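Local coordinates for toxin-like protein (Paenibacillus larvae subsp. larvae BRL-230010, PDB 5DZQ) that probably transfers ADP-ribose from NAD+ to a target protein, as a C3-like mono-ADP-ribosyltransferase toxin, at residues Y136-T141 / L183-K188; S85-T90 / A164-V169. One frame throughout, in Å; residues are numbered along the deposited sequence.

Contact 1: Y136-T141 / L183-K188; sequences YGYLST and LPRNTK
R185 packs its aliphatic stem against the aromatic ring of Y138. CB stands over one face, 4.0 Å from the ring centroid and nearly above it, as a CH-pi contact, while CD reaches the phenol end at 3.9 Å from Y138 OH. The stem starts with CG between the backbone N and the carbonyl carbon (chi1 69°) and then runs extended to NE, which carries the charge past the ring to D79. D79 forms a salt bridge with R185 NE and a hydrogen bond with Y138 OH. A long arginine suits this place: its stem covers a ring and its head meets an acid on helix 69-83.

L139 and L183 form an antiparallel hydrogen-bonded pair. L139 N gives a nearly straight bond to L183 O at 3.1 Å, and L183 N returns one to L139 O at 2.8 Å. Both side chains lie on the same face, CB to CB at 3.9 Å. L139 CG is trans to the backbone N (chi1 -178°), which brings CD2 to T187 CG2, 4.0 Å away; T187 OG1 donates to P184 O at 2.7 Å.

N186 takes a positive phi (58°), which asparagine tolerates well, in the tight turn from P184 to T187. Its OD1 lies at the edge of the Y136 ring, in plane, 3.6 Å from CD1. One water bridges Y136 O to R185 NH1. A second accepts from T187 N and lies near G137 O and P184 O, though its protons may not serve both.

S140 and T141 open the Ser-Thr-Ser motif of ADP-ribosyltransferases. Their strand pairs with strand 179-183, which holds E180, the glutamate of the family's Gln-X-Glu signature, an arrangement consistent with the NAD+-binding core of C3-like toxins.

Contact 2: S85-T90 / A164-V169; sequences SKLSET and AHAGYV
H165 meets S85 O at the edge of its imidazole, in the ring plane, and K86 CG approaches that ring obliquely. The Y168 ring is also touched obliquely, by L87 CD1 at 3.8 Å from CE1. These groups fasten the loop between helix 69-83 and strand 91-97 to the start of strand 167-170, an outer strand of the three-stranded antiparallel sheet in this ADP-ribosyltransferase fold.

Histidine suits its place because ND1 can donate: the bond to S85 O is 2.8 Å long, almost straight, and lies along the C=O axis. S85 is small enough to sit against the backbone of A166. Its OG, held between backbone N and carbonyl carbon (chi1 70°), bonds to L82 O at the end of helix 69-83, its stronger partner, and meets the approach to strand 167-170 only through a weak bond from A166 N at 3.0 Å. L87 turns toward the other segment, and its branched apolar end fits beside the small A166 CB and across Y168 at about a right angle. Its backbone is held as well: L87 N donates to A164 O at 2.8 Å, in the plane of that carbonyl.

In the fold
The centres of the two contacts lie about 13 Å apart, and both reach the three-stranded sheet of 139-142, 179-183 and 167-170. Contact 1 pairs outer strand 139-142 with the end of central strand 179-183 and runs on into strand 187-198 of the five-stranded sheet; contact 2 lies at the other outer strand, 167-170. Their segments alternate along the chain: 85-90, 136-141, 164-169, then 183-188. They also touch directly, L183 CD1 packing on A166 CB at 3.9 Å. Contact 1 sits in the core where the two sheets meet, against helix 69-83, and contact 2 ties the loop leaving that helix to the far edge of the smaller sheet, joining helix and both sheets in one transferase fold.

Contact 1: Y136-T141 / L183-K188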
loop_
_atom_site.group_PDB
_atom_site.type_symbol
_atom_site.label_atom_id
_atom_site.label_comp_id
_atom_site.label_asym_id
_atom_site.label_seq_id
_atom_site.Cartn_x
_atom_site.Cartn_y
_atom_site.Cartn_z
ATOM N N TYR B 136 13.661 8.380 -3.381
ATOM C CA TYR B 136 13.092 9.334 -4.322
ATOM C C TYR B 136 11.680 9.791 -3.971
ATOM O O TYR B 136 11.330 10.953 -4.166
ATOM C CB TYR B 136 13.104 8.717 -5.706
ATOM C CG TYR B 136 14.507 8.486 -6.196
ATOM C CD1 TYR B 136 15.485 9.462 -6.024
ATOM C CD2 TYR B 136 14.865 7.298 -6.810
ATOM C CE1 TYR B 136 16.780 9.265 -6.465
ATOM C CE2 TYR B 136 16.161 7.094 -7.264
ATOM C CZ TYR B 136 17.113 8.078 -7.081
ATOM O OH TYR B 136 18.404 7.880 -7.518
ATOM N N GLY B 137 10.857 8.869 -3.486
ATOM C CA GLY B 137 9.507 9.221 -3.101
ATOM C C GLY B 137 9.508 9.945 -1.765
ATOM O O GLY B 137 10.554 10.099 -1.143
ATOM N N TYR B 138 8.337 10.415 -1.344
ATOM C CA TYR B 138 8.162 10.910 0.018
ATOM C C TYR B 138 8.305 9.714 0.942
ATOM O O TYR B 138 8.009 8.587 0.552
ATOM C CB TYR B 138 6.802 11.578 0.203
ATOM C CG TYR B 138 6.668 12.869 -0.580
ATOM C CD1 TYR B 138 7.159 14.070 -0.070
ATOM C CD2 TYR B 138 6.096 12.874 -1.837
ATOM C CE1 TYR B 138 7.054 15.260 -0.799
ATOM C CE2 TYR B 138 5.986 14.046 -2.562
ATOM C CZ TYR B 138 6.472 15.232 -2.046
ATOM O OH TYR B 138 6.357 16.391 -2.794
ATOM N N LEU B 139 8.757 9.954 2.159
ATOM C CA LEU B 139 9.084 8.844 3.037
ATOM C C LEU B 139 8.155 8.819 4.253
ATOM O O LEU B 139 8.363 9.552 5.219
ATOM C CB LEU B 139 10.547 8.952 3.454
ATOM C CG LEU B 139 11.152 7.867 4.345
ATOM C CD1 LEU B 139 10.958 6.513 3.712
ATOM C CD2 LEU B 139 12.629 8.152 4.572
ATOM N N SER B 140 7.124 7.978 4.187
ATOM C CA SER B 140 6.196 7.818 5.308
ATOM C C SER B 140 6.743 6.749 6.239
ATOM O O SER B 140 7.184 5.694 5.779
ATOM C CB SER B 140 4.801 7.424 4.828
ATOM O OG SER B 140 4.369 8.301 3.805
ATOM N N THR B 141 6.707 7.024 7.538
ATOM C CA THR B 141 7.263 6.107 8.526
ATOM C C THR B 141 6.299 5.951 9.696
ATOM O O THR B 141 5.501 6.848 9.965
ATOM C CB THR B 141 8.610 6.595 9.037
ATOM O OG1 THR B 141 8.454 7.856 9.710
ATOM C CG2 THR B 141 9.594 6.770 7.877
ATOM N N LEU B 183 8.420 12.275 5.844
ATOM C CA LEU B 183 9.665 12.967 5.548
ATOM C C LEU B 183 9.668 13.429 4.095
ATOM O O LEU B 183 8.958 12.860 3.264
ATOM C CB LEU B 183 10.872 12.062 5.840
ATOM C CG LEU B 183 11.425 12.152 7.269
ATOM C CD1 LEU B 183 10.491 11.479 8.253
ATOM C CD2 LEU B 183 12.828 11.575 7.373
ATOM N N PRO B 184 10.451 14.488 3.788
ATOM C CA PRO B 184 10.550 14.985 2.413
ATOM C C PRO B 184 10.959 13.909 1.400
ATOM O O PRO B 184 11.621 12.921 1.736
ATOM C CB PRO B 184 11.646 16.062 2.504
ATOM C CG PRO B 184 11.596 16.532 3.917
ATOM C CD PRO B 184 11.202 15.329 4.739
ATOM N N ARG B 185 10.577 14.119 0.152
ATOM C CA ARG B 185 11.111 13.313 -0.929
ATOM C C ARG B 185 12.620 13.582 -1.030
ATOM O O ARG B 185 13.120 14.581 -0.497
ATOM C CB ARG B 185 10.400 13.620 -2.245
ATOM C CG ARG B 185 10.709 15.001 -2.802
ATOM C CD ARG B 185 9.858 15.287 -4.018
ATOM N NE ARG B 185 10.158 16.600 -4.579
ATOM C CZ ARG B 185 11.015 16.819 -5.569
ATOM N NH1 ARG B 185 11.673 15.816 -6.129
ATOM N NH2 ARG B 185 11.204 18.053 -6.010
ATOM N N ASN B 186 13.339 12.674 -1.682
ATOM C CA ASN B 186 14.809 12.719 -1.765
ATOM C C ASN B 186 15.524 12.718 -0.413
ATOM O O ASN B 186 16.632 13.239 -0.289
ATOM C CB ASN B 186 15.265 13.933 -2.582
ATOM C CG ASN B 186 14.944 13.793 -4.051
ATOM O OD1 ASN B 186 14.793 12.683 -4.560
ATOM N ND2 ASN B 186 14.837 14.921 -4.745
ATOM N N THR B 187 14.909 12.114 0.598
ATOM C CA THR B 187 15.574 11.987 1.893
ATOM C C THR B 187 16.805 11.107 1.744
ATOM O O THR B 187 16.763 10.080 1.069
ATOM C CB THR B 187 14.638 11.409 2.960
ATOM O OG1 THR B 187 13.732 12.434 3.384
ATOM C CG2 THR B 187 15.418 10.929 4.175
ATOM N N LYS B 188 17.910 11.540 2.342
ATOM C CA LYS B 188 19.152 10.783 2.296
ATOM C C LYS B 188 19.350 10.152 3.650
ATOM O O LYS B 188 19.158 10.805 4.670
ATOM C CB LYS B 188 20.344 11.680 1.928
ATOM C CG LYS B 188 20.324 12.159 0.467
ATOM C CD LYS B 188 21.672 12.680 0.010
ATOM C CE LYS B 188 21.670 12.957 -1.500
ATOM N NZ LYS B 188 23.050 13.185 -2.035
HETATM O O HOH W 1 12.094 13.112 -5.303
HETATM O O HOH W 2 12.326 10.521 0.875
#

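Contact 2: S85-T90 / A164-V169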
loop_
_atom_site.group_PDB
_atom_site.type_symbol
_atom_site.label_atom_id
_atom_site.label_comp_id
_atom_site.label_asym_id
_atom_site.label_seq_id
_atom_site.Cartn_x
_atom_site.Cartn_y
_atom_site.Cartn_z
ATOM N N SER B 85 7.726 22.368 8.451
ATOM C CA SER B 85 7.821 21.505 9.628
ATOM C C SER B 85 9.260 21.389 10.095
ATOM O O SER B 85 10.183 21.442 9.287
ATOM C CB SER B 85 7.257 20.111 9.336
ATOM O OG SER B 85 8.102 19.388 8.453
ATOM N N LYS B 86 9.442 21.241 11.407
ATOM C CA LYS B 86 10.760 21.041 12.011
ATOM C C LYS B 86 10.614 20.142 13.223
ATOM O O LYS B 86 9.891 20.489 14.155
ATOM C CB LYS B 86 11.398 22.361 12.445
ATOM C CG LYS B 86 11.888 23.273 11.332
ATOM C CD LYS B 86 12.533 24.516 11.937
ATOM C CE LYS B 86 12.787 25.596 10.896
ATOM N NZ LYS B 86 13.115 26.908 11.539
ATOM N N LEU B 87 11.306 19.007 13.226
ATOM C CA LEU B 87 11.155 18.027 14.294
ATOM C C LEU B 87 11.643 18.612 15.612
ATOM O O LEU B 87 12.719 19.199 15.663
ATOM C CB LEU B 87 11.922 16.755 13.948
ATOM C CG LEU B 87 11.417 15.424 14.488
ATOM C CD1 LEU B 87 9.934 15.231 14.204
ATOM C CD2 LEU B 87 12.229 14.324 13.848
ATOM N N SER B 88 10.845 18.463 16.670
ATOM C CA SER B 88 11.143 19.099 17.952
ATOM C C SER B 88 12.268 18.392 18.703
ATOM O O SER B 88 12.973 19.010 19.484
ATOM C CB SER B 88 9.890 19.152 18.825
ATOM O OG SER B 88 9.478 17.850 19.202
ATOM N N GLU B 89 12.428 17.095 18.460
ATOM C CA GLU B 89 13.523 16.323 19.043
ATOM C C GLU B 89 13.874 15.145 18.144
ATOM O O GLU B 89 13.140 14.833 17.214
ATOM C CB GLU B 89 13.162 15.834 20.447
ATOM C CG GLU B 89 13.645 16.765 21.562
ATOM C CD GLU B 89 13.171 16.338 22.939
ATOM O OE1 GLU B 89 12.921 15.129 23.134
ATOM O OE2 GLU B 89 13.044 17.215 23.823
ATOM N N THR B 90 15.004 14.498 18.405
ATOM C CA THR B 90 15.370 13.324 17.618
ATOM C C THR B 90 14.398 12.184 17.903
ATOM O O THR B 90 14.032 11.961 19.048
ATOM C CB THR B 90 16.807 12.879 17.921
ATOM O OG1 THR B 90 17.702 13.928 17.542
ATOM C CG2 THR B 90 17.163 11.623 17.142
ATOM N N ALA B 164 15.082 18.390 11.764
ATOM C CA ALA B 164 14.822 17.915 10.400
ATOM C C ALA B 164 13.429 18.304 9.939
ATOM O O ALA B 164 12.496 18.387 10.746
ATOM C CB ALA B 164 14.991 16.403 10.314
ATOM N N HIS B 165 13.284 18.548 8.639
ATOM C CA HIS B 165 11.962 18.687 8.074
ATOM C C HIS B 165 11.307 17.322 8.173
ATOM O O HIS B 165 11.850 16.313 7.705
ATOM C CB HIS B 165 12.013 19.204 6.631
ATOM C CG HIS B 165 12.593 20.579 6.508
ATOM N ND1 HIS B 165 12.251 21.609 7.360
ATOM C CD2 HIS B 165 13.506 21.092 5.650
ATOM C CE1 HIS B 165 12.923 22.696 7.029
ATOM N NE2 HIS B 165 13.696 22.409 5.994
ATOM N N ALA B 166 10.157 17.292 8.825
ATOM C CA ALA B 166 9.394 16.061 9.006
ATOM C C ALA B 166 8.112 16.457 9.692
ATOM O O ALA B 166 8.150 17.137 10.715
ATOM C CB ALA B 166 10.167 15.027 9.843
ATOM N N GLY B 167 6.981 16.055 9.127
ATOM C CA GLY B 167 5.697 16.423 9.693
ATOM C C GLY B 167 4.874 15.216 10.099
ATOM O O GLY B 167 4.855 14.202 9.397
ATOM N N TYR B 168 4.209 15.312 11.248
ATOM C CA TYR B 168 3.299 14.250 11.662
ATOM C C TYR B 168 1.992 14.343 10.891
ATOM O O TYR B 168 1.424 15.428 10.730
ATOM C CB TYR B 168 3.041 14.323 13.163
ATOM C CG TYR B 168 4.244 13.920 13.993
ATOM C CD1 TYR B 168 5.240 14.841 14.308
ATOM C CD2 TYR B 168 4.389 12.616 14.452
ATOM C CE1 TYR B 168 6.353 14.472 15.071
ATOM C CE2 TYR B 168 5.489 12.241 15.218
ATOM C CZ TYR B 168 6.463 13.169 15.521
ATOM O OH TYR B 168 7.552 12.784 16.273
ATOM N N VAL B 169 1.514 13.199 10.415
ATOM C CA VAL B 169 0.273 13.140 9.659
ATOM C C VAL B 169 -0.678 12.095 10.233
ATOM O O VAL B 169 -0.251 11.186 10.945
ATOM C CB VAL B 169 0.548 12.817 8.189
ATOM C CG1 VAL B 169 1.436 13.895 7.574
ATOM C CG2 VAL B 169 1.210 11.450 8.068
#